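Long-range contacts in carboxypeptidase A (Helicoverpa armigera, PDB 1JQG), which is a mid-gut zymogen of the M14 family whose mature form probably removes amino acids from the carboxyl ends of peptides using a bound zinc ion: residues Y158-T163 / D212-P217; Q167-P172 / R296-L301; Y233-R238 / S271-G276. One frame throughout, in Å; residues are numbered along the deposited sequence.

Contact 1: Y158-T163 / D212-P217; sequences YLRIST and DWIILP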
# COMPACT_ATOMS: atom_id res chain seq x y z
N TYR A 158 -14.43 -5.87 6.36
CA TYR A 158 -13.49 -5.12 7.18
C TYR A 158 -13.98 -5.28 8.62
O TYR A 158 -15.13 -5.64 8.86
CB TYR A 158 -13.39 -3.64 6.76
CG TYR A 158 -14.67 -2.84 6.89
CD1 TYR A 158 -14.92 -2.02 7.99
CD2 TYR A 158 -15.64 -2.92 5.92
CE1 TYR A 158 -16.09 -1.30 8.10
CE2 TYR A 158 -16.81 -2.20 6.01
CZ TYR A 158 -17.04 -1.38 7.10
OH TYR A 158 -18.23 -0.69 7.14
N LEU A 159 -13.13 -4.87 9.57
CA LEU A 159 -13.48 -4.95 10.97
C LEU A 159 -13.83 -3.59 11.55
O LEU A 159 -13.20 -2.59 11.28
CB LEU A 159 -12.29 -5.65 11.68
CG LEU A 159 -12.13 -7.15 11.51
CD1 LEU A 159 -11.10 -7.67 12.51
CD2 LEU A 159 -13.42 -7.93 11.69
N ARG A 160 -14.69 -3.58 12.56
CA ARG A 160 -14.98 -2.41 13.37
C ARG A 160 -14.69 -2.76 14.82
O ARG A 160 -15.49 -3.48 15.43
CB ARG A 160 -16.45 -2.01 13.22
CG ARG A 160 -16.74 -1.27 11.91
CD ARG A 160 -18.10 -0.55 12.01
NE ARG A 160 -19.20 -1.48 12.10
CZ ARG A 160 -20.46 -1.21 12.31
NH1 ARG A 160 -20.85 0.04 12.45
NH2 ARG A 160 -21.35 -2.20 12.39
N ILE A 161 -13.52 -2.41 15.31
CA ILE A 161 -13.10 -2.72 16.67
C ILE A 161 -13.49 -1.58 17.62
O ILE A 161 -13.16 -0.41 17.43
CB ILE A 161 -11.57 -2.96 16.72
CG1 ILE A 161 -11.19 -4.03 15.69
CG2 ILE A 161 -11.18 -3.28 18.15
CD1 ILE A 161 -9.76 -4.39 15.42
N SER A 162 -14.27 -1.91 18.63
CA SER A 162 -14.78 -0.96 19.61
C SER A 162 -15.34 -1.62 20.86
O SER A 162 -16.14 -2.56 20.86
CB SER A 162 -15.86 -0.07 18.96
OG SER A 162 -16.42 0.79 19.96
N THR A 163 -15.11 -1.02 22.00
CA THR A 163 -15.64 -1.47 23.28
C THR A 163 -17.02 -0.85 23.52
O THR A 163 -17.85 -1.26 24.35
CB THR A 163 -14.75 -1.07 24.48
OG1 THR A 163 -14.63 0.35 24.41
CG2 THR A 163 -13.37 -1.70 24.45
N ASP A 212 -12.02 4.20 18.49
CA ASP A 212 -12.73 3.27 17.60
C ASP A 212 -11.97 3.00 16.30
O ASP A 212 -11.37 3.93 15.76
CB ASP A 212 -14.08 3.87 17.23
CG ASP A 212 -15.12 3.72 18.29
OD1 ASP A 212 -14.88 3.06 19.31
OD2 ASP A 212 -16.24 4.29 18.16
N TRP A 213 -11.81 1.74 15.93
CA TRP A 213 -10.95 1.39 14.80
C TRP A 213 -11.72 0.70 13.66
O TRP A 213 -12.70 -0.03 13.81
CB TRP A 213 -9.79 0.50 15.21
CG TRP A 213 -8.99 0.99 16.36
CD1 TRP A 213 -9.36 1.03 17.69
CD2 TRP A 213 -7.64 1.47 16.33
NE1 TRP A 213 -8.33 1.51 18.46
CE2 TRP A 213 -7.27 1.79 17.65
CE3 TRP A 213 -6.70 1.64 15.32
CZ2 TRP A 213 -6.00 2.29 17.97
CZ3 TRP A 213 -5.47 2.14 15.62
CH2 TRP A 213 -5.12 2.47 16.94
N ILE A 214 -11.27 1.01 12.43
CA ILE A 214 -11.78 0.42 11.22
C ILE A 214 -10.54 -0.13 10.53
O ILE A 214 -9.62 0.61 10.18
CB ILE A 214 -12.50 1.44 10.33
CG1 ILE A 214 -13.84 1.87 10.97
CG2 ILE A 214 -12.78 0.86 8.93
CD1 ILE A 214 -14.60 2.96 10.24
N ILE A 215 -10.53 -1.44 10.26
CA ILE A 215 -9.40 -2.07 9.59
C ILE A 215 -9.85 -2.87 8.40
O ILE A 215 -10.63 -3.81 8.56
CB ILE A 215 -8.60 -2.94 10.57
CG1 ILE A 215 -8.12 -2.10 11.77
CG2 ILE A 215 -7.40 -3.58 9.86
CD1 ILE A 215 -7.25 -2.83 12.77
N LEU A 216 -9.29 -2.55 7.23
CA LEU A 216 -9.59 -3.25 5.98
C LEU A 216 -8.31 -3.93 5.46
O LEU A 216 -7.43 -3.31 4.85
CB LEU A 216 -10.16 -2.26 4.94
CG LEU A 216 -10.43 -2.77 3.53
CD1 LEU A 216 -11.47 -3.87 3.47
CD2 LEU A 216 -10.94 -1.67 2.61
N PRO A 217 -8.14 -5.22 5.75
CA PRO A 217 -6.96 -5.99 5.37
C PRO A 217 -6.72 -6.04 3.87
O PRO A 217 -5.61 -5.80 3.39
CB PRO A 217 -7.15 -7.31 6.05
CG PRO A 217 -8.14 -7.06 7.17
CD PRO A 217 -9.06 -6.00 6.59
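Y158 lies beside I214, its CD1 3.7 Å from I214 CG2, while its CB packs on CD1 of L216. With CG placed between the backbone N and the carbonyl carbon (chi1 63°), the ring points the same way as the I214 side chain. L159 forms a hydrogen-bonded antiparallel pair with I215, N to I215 O measuring 2.9 Å, and its own O receives I215 N. R160 faces I214 in a non-hydrogen-bonded pair. I161 resumes the hydrogen bonding with W213: W213 N reaches I161 O straight (179°), whereas the return bond from I161 N to W213 O is bent to 139°. On the face that carries I161, W213 and I215, covered by helix 187-200, I161 CD1 touches I215 CD1 at 4.0 Å. S162 ends the row, its OG donating to D212 OD1 at 2.8 Å from above the carboxylate plane and accepting from T164 N and F166 N. D212 OD2 holds R298 in a salt bridge, and an alanine in place of D212 would probably leave that charge without its mate and the S162 hydroxyl short of an acceptor. This is regular antiparallel pairing within the mixed sheet of the M14 carboxypeptidase fold, between strands 142-149 and 173-178.

Contact 2: Q167-P172 / R296-L301; sequences QDASKP and RNRMAL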
# COMPACT_ATOMS: atom_id res chain seq x y z
N GLN A 167 -20.94 3.44 19.38
CA GLN A 167 -22.10 4.12 19.90
C GLN A 167 -21.75 5.46 20.52
O GLN A 167 -22.53 6.40 20.42
CB GLN A 167 -22.79 3.23 20.94
CG GLN A 167 -23.30 1.91 20.41
CD GLN A 167 -24.37 2.03 19.35
OE1 GLN A 167 -24.06 2.43 18.23
NE2 GLN A 167 -25.57 1.64 19.80
N ASP A 168 -20.62 5.55 21.18
CA ASP A 168 -20.18 6.77 21.84
C ASP A 168 -19.45 7.62 20.80
O ASP A 168 -18.27 7.39 20.52
CB ASP A 168 -19.29 6.46 23.04
CG ASP A 168 -18.89 7.66 23.85
OD1 ASP A 168 -17.78 7.65 24.44
OD2 ASP A 168 -19.66 8.63 23.90
N ALA A 169 -20.14 8.64 20.29
CA ALA A 169 -19.61 9.51 19.27
C ALA A 169 -18.53 10.46 19.74
O ALA A 169 -17.81 11.06 18.95
CB ALA A 169 -20.77 10.28 18.63
N SER A 170 -18.25 10.53 21.02
CA SER A 170 -17.15 11.34 21.55
C SER A 170 -15.79 10.72 21.22
O SER A 170 -14.78 11.42 21.23
CB SER A 170 -17.28 11.53 23.07
OG SER A 170 -17.16 10.28 23.76
N LYS A 171 -15.72 9.42 21.00
CA LYS A 171 -14.49 8.72 20.69
C LYS A 171 -14.10 8.93 19.23
O LYS A 171 -14.90 8.78 18.30
CB LYS A 171 -14.57 7.21 20.98
CG LYS A 171 -14.91 6.89 22.44
CD LYS A 171 -15.23 5.44 22.74
CE LYS A 171 -14.12 4.52 22.26
NZ LYS A 171 -14.45 3.12 22.66
N PRO A 172 -12.83 9.23 18.98
CA PRO A 172 -12.32 9.39 17.63
C PRO A 172 -12.21 8.07 16.88
O PRO A 172 -11.99 7.03 17.49
CB PRO A 172 -10.90 9.97 17.85
CG PRO A 172 -10.51 9.43 19.17
CD PRO A 172 -11.79 9.47 19.99
N ARG A 296 -17.21 10.14 8.69
CA ARG A 296 -16.43 11.36 8.47
C ARG A 296 -16.64 12.37 9.59
O ARG A 296 -15.78 13.21 9.80
CB ARG A 296 -16.79 12.04 7.13
CG ARG A 296 -18.25 12.44 7.01
CD ARG A 296 -18.56 13.05 5.67
NE ARG A 296 -19.98 12.93 5.30
CZ ARG A 296 -20.43 12.94 4.04
NH1 ARG A 296 -19.50 13.07 3.08
NH2 ARG A 296 -21.72 12.82 3.80
N ASN A 297 -17.75 12.23 10.32
CA ASN A 297 -18.09 13.07 11.44
C ASN A 297 -17.10 13.01 12.59
O ASN A 297 -16.91 13.99 13.31
CB ASN A 297 -19.47 12.66 11.99
CG ASN A 297 -19.98 13.66 13.02
OD1 ASN A 297 -20.16 14.87 12.79
ND2 ASN A 297 -20.23 13.11 14.21
N ARG A 298 -16.40 11.90 12.77
CA ARG A 298 -15.42 11.77 13.83
C ARG A 298 -14.13 11.03 13.51
O ARG A 298 -13.41 10.62 14.42
CB ARG A 298 -16.11 11.15 15.07
CG ARG A 298 -16.59 9.71 14.84
CD ARG A 298 -17.53 9.35 16.00
NE ARG A 298 -18.02 8.00 15.87
CZ ARG A 298 -17.60 6.91 16.48
NH1 ARG A 298 -16.59 7.01 17.34
NH2 ARG A 298 -18.18 5.72 16.24
N MET A 299 -13.79 10.89 12.25
CA MET A 299 -12.54 10.26 11.82
C MET A 299 -11.33 11.15 12.11
O MET A 299 -11.26 12.25 11.54
CB MET A 299 -12.53 9.96 10.31
CG MET A 299 -11.37 9.06 9.90
SD MET A 299 -11.39 8.49 8.22
CE MET A 299 -12.82 7.36 8.25
N ALA A 300 -10.45 10.67 13.00
CA ALA A 300 -9.28 11.48 13.36
C ALA A 300 -8.04 11.15 12.52
O ALA A 300 -7.25 12.07 12.29
CB ALA A 300 -8.93 11.34 14.84
N LEU A 301 -7.89 9.90 12.11
CA LEU A 301 -6.68 9.50 11.40
C LEU A 301 -7.01 8.43 10.34
O LEU A 301 -7.86 7.54 10.62
CB LEU A 301 -5.63 8.90 12.35
CG LEU A 301 -4.30 8.44 11.77
CD1 LEU A 301 -3.48 9.53 11.07
CD2 LEU A 301 -3.45 7.81 12.87
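The one hydrogen bond across this surface contact, away from the annotated sites, runs from R298 NH1 to the backbone O of K171 at 2.6 Å, with an N-H...O angle of 147°. The acceptor sits at the edge of the guanidinium, in its plane, although the donor is tilted from the plane of the K171 carbonyl. With D212 as the other partner of NH1, the group should be restricted in its rotation. The side chain gets there by setting CG between the backbone N and the carbonyl carbon (chi1 65°) and then running extended from CG to NE.

From segment 167-172, the atoms that pack against the arginine are mainly backbone; F166 and V173 also touch it. A169 CA and D168 O lie over one face of the guanidinium, D168 O being 3.6 Å from NH1, and A169 O comes within 3.4 Å of R298 CD. The polypeptide can curl over the arginine in this way because D168 to K171 form a type I beta turn, closed by K171 N to D168 O at 3.3 Å.

A second cation stands nearby, K171 NZ being 6.9 Å from R298 NH1. The lysine tip leads away from the arginine to hydrogen-bond T164 OG1, and its long, weak ion pair with D212 OD1 suggests that the aspartate offsets part of the repulsion between the two like charges.

The apolar share is small: P172 CB meets A300 CB at 3.8 Å, with A421 of helix 402-421 also against the proline. Backbone bonds from V173 to R298 and A300 continue the association directly beyond P172. The arrangement thus marks the start of two adjacent parallel strands, 173-178 and 299-307, in the alpha/beta fold of M14 carboxypeptidases.

Contact 3: Y233-R238 / S271-G276; sequences YWRKNR and SDTFHG
The guanidinium of R235 carries the backbone O of D272 over one face, 3.0 Å above its plane and offset toward the rim, while at its edge T273 CG2 comes 3.5 Å from NH1. The angle is too poor for a hydrogen bond from NH1 to that oxygen. The salt bridge of R235 is made elsewhere, by NH2 to D252 OD1; the D272 carboxylate, its plane turned 54° from the guanidinium, keeps its charged atoms away. The W234 ring has a water over the centre of one face, 3.4 Å above it, and R238 NH1 over the opposite face, nearer the rim. At its edge NE1 donates in the ring plane to N237 O. The same water spans the two segments, accepting from R235 N at 3.0 Å and donating to D272 OD1.

The direct hydrogen bond across the contact belongs to K236, whose chain bends about the CG-CD bond (chi3 -68°) and brings NZ to S271 O at 3.0 Å, from above the carbonyl plane. G250 O and M249 O also take bonds from NZ, so three backbone oxygens surround the ammonium. D272 OD1, 4.6 Å from NZ, probably adds some electrostatic support. S271 OG accepts T273 N, an ST turn within the type I turn to F274.

Both segments belong to the long connection between helices 221-228 and 283-294. The R235 side chain approaches the zinc ion to about 5 Å and touches the zinc ligand H181, consistent with the M14 arginine that polarises the scissile carbonyl. W234 packs on T227 and meets H226 edge-to-face on helix 221-228, while N237 ND2 bonds E284 of helix 283-294.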
# COMPACT_ATOMS: atom_id res chain seq x y z
N TYR A 233 3.51 -9.43 -10.17
CA TYR A 233 3.77 -8.00 -10.12
C TYR A 233 2.56 -7.17 -10.53
O TYR A 233 2.72 -5.98 -10.85
CB TYR A 233 5.00 -7.64 -10.94
CG TYR A 233 6.30 -8.08 -10.32
CD1 TYR A 233 7.27 -8.76 -11.07
CD2 TYR A 233 6.59 -7.78 -8.98
CE1 TYR A 233 8.47 -9.15 -10.49
CE2 TYR A 233 7.78 -8.17 -8.39
CZ TYR A 233 8.72 -8.84 -9.16
OH TYR A 233 9.91 -9.21 -8.58
N TRP A 234 1.37 -7.78 -10.53
CA TRP A 234 0.14 -7.05 -10.80
C TRP A 234 -0.17 -6.11 -9.62
O TRP A 234 -0.07 -6.52 -8.45
CB TRP A 234 -0.96 -8.06 -11.11
CG TRP A 234 -2.24 -7.42 -11.59
CD1 TRP A 234 -3.35 -7.07 -10.85
CD2 TRP A 234 -2.53 -7.05 -12.94
NE1 TRP A 234 -4.30 -6.49 -11.67
CE2 TRP A 234 -3.82 -6.48 -12.96
CE3 TRP A 234 -1.83 -7.14 -14.14
CZ2 TRP A 234 -4.42 -6.00 -14.13
CZ3 TRP A 234 -2.41 -6.67 -15.30
CH2 TRP A 234 -3.69 -6.10 -15.28
N ARG A 235 -0.65 -4.92 -9.90
CA ARG A 235 -1.01 -3.94 -8.86
C ARG A 235 -2.43 -3.40 -8.99
O ARG A 235 -2.99 -2.87 -8.03
CB ARG A 235 -0.02 -2.77 -8.89
CG ARG A 235 0.06 -2.05 -10.22
CD ARG A 235 1.15 -0.97 -10.21
NE ARG A 235 0.76 0.14 -9.34
CZ ARG A 235 0.93 1.42 -9.68
NH1 ARG A 235 1.46 1.70 -10.86
NH2 ARG A 235 0.58 2.41 -8.85
N LYS A 236 -3.00 -3.39 -10.18
CA LYS A 236 -4.31 -2.81 -10.41
C LYS A 236 -5.41 -3.81 -10.03
O LYS A 236 -5.23 -4.98 -9.65
CB LYS A 236 -4.42 -2.42 -11.89
CG LYS A 236 -3.41 -1.39 -12.34
CD LYS A 236 -3.64 -0.93 -13.78
CE LYS A 236 -3.33 -2.08 -14.75
NZ LYS A 236 -3.75 -1.65 -16.12
N ASN A 237 -6.68 -3.40 -10.17
CA ASN A 237 -7.76 -4.37 -9.96
C ASN A 237 -7.95 -5.20 -11.24
O ASN A 237 -7.02 -5.28 -12.06
CB ASN A 237 -9.03 -3.64 -9.59
CG ASN A 237 -9.67 -2.80 -10.69
OD1 ASN A 237 -9.00 -2.46 -11.69
ND2 ASN A 237 -10.94 -2.41 -10.61
N ARG A 238 -9.07 -5.93 -11.33
CA ARG A 238 -9.26 -6.80 -12.50
C ARG A 238 -10.44 -6.40 -13.37
O ARG A 238 -11.26 -7.24 -13.79
CB ARG A 238 -9.37 -8.25 -12.00
CG ARG A 238 -8.13 -8.78 -11.32
CD ARG A 238 -6.92 -8.89 -12.24
NE ARG A 238 -7.09 -9.98 -13.21
CZ ARG A 238 -6.33 -10.13 -14.29
NH1 ARG A 238 -5.35 -9.28 -14.58
NH2 ARG A 238 -6.65 -11.17 -15.05
N SER A 271 -1.58 1.04 -19.26
CA SER A 271 -0.69 1.56 -18.22
C SER A 271 -1.05 1.07 -16.83
O SER A 271 -2.24 0.87 -16.54
CB SER A 271 -0.71 3.09 -18.26
OG SER A 271 0.10 3.59 -17.21
N ASP A 272 -0.06 0.96 -15.94
CA ASP A 272 -0.27 0.56 -14.56
C ASP A 272 -0.86 1.67 -13.71
O ASP A 272 -1.12 1.44 -12.55
CB ASP A 272 1.05 0.06 -13.94
CG ASP A 272 1.45 -1.30 -14.46
OD1 ASP A 272 0.54 -2.15 -14.50
OD2 ASP A 272 2.63 -1.48 -14.80
N THR A 273 -0.92 2.90 -14.22
CA THR A 273 -1.46 4.05 -13.53
C THR A 273 -2.72 4.58 -14.15
O THR A 273 -3.03 5.75 -14.00
CB THR A 273 -0.40 5.18 -13.45
OG1 THR A 273 -0.04 5.65 -14.72
CG2 THR A 273 0.81 4.62 -12.74
N PHE A 274 -3.47 3.74 -14.85
CA PHE A 274 -4.74 4.10 -15.44
C PHE A 274 -5.76 4.50 -14.39
O PHE A 274 -6.02 3.64 -13.55
CB PHE A 274 -5.29 2.93 -16.26
CG PHE A 274 -6.59 3.23 -16.97
CD1 PHE A 274 -6.72 4.40 -17.70
CD2 PHE A 274 -7.66 2.33 -16.91
CE1 PHE A 274 -7.90 4.69 -18.38
CE2 PHE A 274 -8.83 2.63 -17.58
CZ PHE A 274 -8.96 3.80 -18.31
N HIS A 275 -6.37 5.68 -14.56
CA HIS A 275 -7.28 6.26 -13.59
C HIS A 275 -8.69 5.70 -13.70
O HIS A 275 -9.52 6.04 -12.83
CB HIS A 275 -7.24 7.79 -13.67
CG HIS A 275 -7.41 8.38 -15.02
ND1 HIS A 275 -8.37 7.92 -15.91
CD2 HIS A 275 -6.77 9.43 -15.64
CE1 HIS A 275 -8.28 8.64 -17.02
NE2 HIS A 275 -7.33 9.56 -16.87
N GLY A 276 -9.03 5.01 -14.80
CA GLY A 276 -10.44 4.64 -15.02
C GLY A 276 -11.33 5.62 -15.79
O GLY A 276 -10.85 6.63 -16.28
O HOH W 1 -1.12 -3.95 -12.69

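Contacts 1 and 2 are neighbours, their centres 13 Å apart, and both reach the same mixed sheet. Their segments alternate along the chain, so strands 155-161, 173-178, 212-216 and 299-307 are connected in an order that interleaves the two contacts; D212 and R298 join them directly. Contact 3 stands apart, its centre 27 Å from that of contact 1 and 33 Å from that of contact 2. It follows contact 1 in the chain and falls between the two segments of contact 2, within the connection preceding helix 283-294. All three lie in the zinc carboxypeptidase region: contact 1 pairs two strands of the sheet, contact 2 joins the starts of two others, and contact 3 lies in loops beside the zinc.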